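PDB 3MKB: hemoglobin subunit beta from Isurus oxyrinchus, which binds haem and, paired with alpha subunits in the haemoglobin tetramer, carries oxygen in the blood of the shortfin mako shark. Local coordinates for the interface of chains B and A. Residues are numbered along the deposited sequence; one frame, centred on the assembly and turned at random. Chains: chain A, Hemoglobin subunit beta; chain B, Hemoglobin subunit alpha.

The interface of chains B and A. Residues chain B 95, 139-140; chain A 34-37.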
ATOM      1  N   PRO B  95       7.921   3.314  -6.654  1.00 30.97           N
ATOM      2  CA  PRO B  95       8.344   3.067  -5.305  1.00 31.78           C
ATOM      3  C   PRO B  95       7.513   2.033  -4.543  1.00 31.77           C
ATOM      4  O   PRO B  95       8.039   1.416  -3.605  1.00 31.62           O
ATOM      5  CB  PRO B  95       8.245   4.463  -4.607  1.00 32.25           C
ATOM      6  CG  PRO B  95       8.196   5.489  -5.726  1.00 33.76           C
ATOM      7  CD  PRO B  95       7.651   4.741  -6.934  1.00 30.75           C
ATOM      8  N   TYR B 139      12.854  10.674  -6.147  1.00 38.71           N
ATOM      9  CA  TYR B 139      11.937  10.656  -7.287  1.00 39.42           C
ATOM     10  C   TYR B 139      11.468  12.057  -7.772  1.00 39.95           C
ATOM     11  O   TYR B 139      11.279  12.272  -8.982  1.00 39.07           O
ATOM     12  CB  TYR B 139      10.762   9.721  -6.956  1.00 39.73           C
ATOM     13  CG  TYR B 139      11.176   8.267  -7.059  1.00 39.68           C
ATOM     14  CD1 TYR B 139      10.859   7.550  -8.183  1.00 35.89           C
ATOM     15  CD2 TYR B 139      11.968   7.631  -6.061  1.00 40.21           C
ATOM     16  CE1 TYR B 139      11.196   6.208  -8.337  1.00 39.85           C
ATOM     17  CE2 TYR B 139      12.365   6.272  -6.206  1.00 40.97           C
ATOM     18  CZ  TYR B 139      11.967   5.564  -7.383  1.00 41.28           C
ATOM     19  OH  TYR B 139      12.318   4.241  -7.635  1.00 39.98           O
ATOM     20  N   ARG B 140      11.312  13.003  -6.835  1.00 40.52           N
ATOM     21  CA  ARG B 140      10.614  14.277  -7.111  1.00 40.88           C
ATOM     22  C   ARG B 140      10.991  15.416  -6.189  1.00 41.30           C
ATOM     23  O   ARG B 140      11.671  15.238  -5.212  1.00 42.11           O
ATOM     24  CB  ARG B 140       9.097  14.094  -7.047  1.00 40.76           C
ATOM     25  CG  ARG B 140       8.578  13.538  -5.728  1.00 41.14           C
ATOM     26  CD  ARG B 140       7.056  13.334  -5.796  1.00 39.16           C
ATOM     27  NE  ARG B 140       6.521  13.016  -4.485  1.00 38.01           N
ATOM     28  CZ  ARG B 140       5.230  12.898  -4.200  1.00 37.43           C
ATOM     29  NH1 ARG B 140       4.878  12.581  -2.970  1.00 38.26           N
ATOM     30  NH2 ARG B 140       4.292  13.094  -5.135  1.00 35.14           N
TER
ATOM     31  N   VAL A  34       3.367  15.284 -10.389  1.00 30.13           N
ATOM     32  CA  VAL A  34       3.332  14.785  -9.016  1.00 30.05           C
ATOM     33  C   VAL A  34       4.061  13.454  -8.908  1.00 30.62           C
ATOM     34  O   VAL A  34       4.714  13.185  -7.887  1.00 30.53           O
ATOM     35  CB  VAL A  34       1.860  14.666  -8.471  1.00 30.51           C
ATOM     36  CG1 VAL A  34       1.831  14.143  -6.981  1.00 29.72           C
ATOM     37  CG2 VAL A  34       1.053  16.007  -8.648  1.00 30.22           C
ATOM     38  N   PHE A  35       3.942  12.614  -9.950  1.00 30.33           N
ATOM     39  CA  PHE A  35       4.556  11.296  -9.996  1.00 30.33           C
ATOM     40  C   PHE A  35       5.480  11.072 -11.224  1.00 31.99           C
ATOM     41  O   PHE A  35       5.216  10.207 -12.113  1.00 32.53           O
ATOM     42  CB  PHE A  35       3.462  10.210  -9.941  1.00 29.75           C
ATOM     43  CG  PHE A  35       2.488  10.400  -8.806  1.00 29.16           C
ATOM     44  CD1 PHE A  35       1.165  10.724  -9.070  1.00 28.69           C
ATOM     45  CD2 PHE A  35       2.898  10.251  -7.452  1.00 27.83           C
ATOM     46  CE1 PHE A  35       0.239  10.902  -7.973  1.00 28.33           C
ATOM     47  CE2 PHE A  35       2.000  10.421  -6.378  1.00 29.16           C
ATOM     48  CZ  PHE A  35       0.661  10.753  -6.647  1.00 29.77           C
ATOM     49  N   PRO A  36       6.605  11.804 -11.271  1.00 32.57           N
ATOM     50  CA  PRO A  36       7.433  11.896 -12.500  1.00 32.32           C
ATOM     51  C   PRO A  36       7.770  10.549 -13.165  1.00 33.50           C
ATOM     52  O   PRO A  36       7.883  10.450 -14.415  1.00 33.98           O
ATOM     53  CB  PRO A  36       8.700  12.565 -11.998  1.00 33.77           C
ATOM     54  CG  PRO A  36       8.202  13.414 -10.803  1.00 31.75           C
ATOM     55  CD  PRO A  36       7.159  12.584 -10.151  1.00 31.41           C
ATOM     56  N   TRP A  37       7.930   9.508 -12.354  1.00 32.74           N
ATOM     57  CA  TRP A  37       8.277   8.208 -12.893  1.00 32.29           C
ATOM     58  C   TRP A  37       7.272   7.655 -13.933  1.00 33.77           C
ATOM     59  O   TRP A  37       7.622   6.863 -14.836  1.00 32.97           O
ATOM     60  CB  TRP A  37       8.588   7.237 -11.741  1.00 32.43           C
ATOM     61  CG  TRP A  37       7.461   6.994 -10.711  1.00 32.54           C
ATOM     62  CD1 TRP A  37       6.502   6.001 -10.761  1.00 30.39           C
ATOM     63  CD2 TRP A  37       7.194   7.750  -9.504  1.00 31.69           C
ATOM     64  NE1 TRP A  37       5.677   6.093  -9.663  1.00 28.71           N
ATOM     65  CE2 TRP A  37       6.089   7.145  -8.869  1.00 32.54           C
ATOM     66  CE3 TRP A  37       7.812   8.853  -8.887  1.00 32.18           C
ATOM     67  CZ2 TRP A  37       5.578   7.612  -7.649  1.00 32.54           C
ATOM     68  CZ3 TRP A  37       7.307   9.330  -7.669  1.00 30.98           C
ATOM     69  CH2 TRP A  37       6.189   8.693  -7.060  1.00 33.11           C
TER
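In this haemoglobin tetramer the C-terminal end of an alpha globin, B:Tyr139 and the last residue B:Arg140, lies with B:Pro95 against the 3-10 helix A:36-39 of a beta globin; the position matches the alpha1-beta2 type of contact in the globin family. B:Arg140 can be followed outward. B:Arg140 CB rests 3.9 Å from A:Pro36 CG, a purely apolar touch. CG occupies the crowded position between backbone N and carbonyl carbon (chi1 57°), and from there the chain runs extended to NE, alongside A:Val34 and pointing the same way. At the tip, B:Arg140 NH2 of the guanidinium donates to the backbone carbonyl A:Val34 O, at the end of helix A:20-34, at 2.8 Å. The bond is fairly straight, 158° at the hydrogen, and the acceptor lies near the guanidinium plane, although the donor sits above the carbonyl plane and not on a lone pair. B:Arg140 NH2 also passes A:Val34 CG1 at 3.3 Å. A:Phe35 CE2 is 3.7 Å from B:Arg140 NH2.

A:Trp37 meets the other two residues of chain B. Over one indole face comes B:Pro95, whose CD is 3.5 Å from A:Trp37 CE2 and makes CH-pi contact with both rings. B:Tyr139 turns its CD1 edge to that same face, near the rim, with the planes 84° apart. There B:Tyr139 CD1 lies 3.4 Å from A:Trp37 CE3. Intrachain packing adds B:Pro95 CG over the centre of the tyrosine ring. An alanine in place of A:Trp37 removes the indole face on which B:Pro95 and the B:Tyr139 edge rest, and would probably loosen the hold on the alpha C-terminal end.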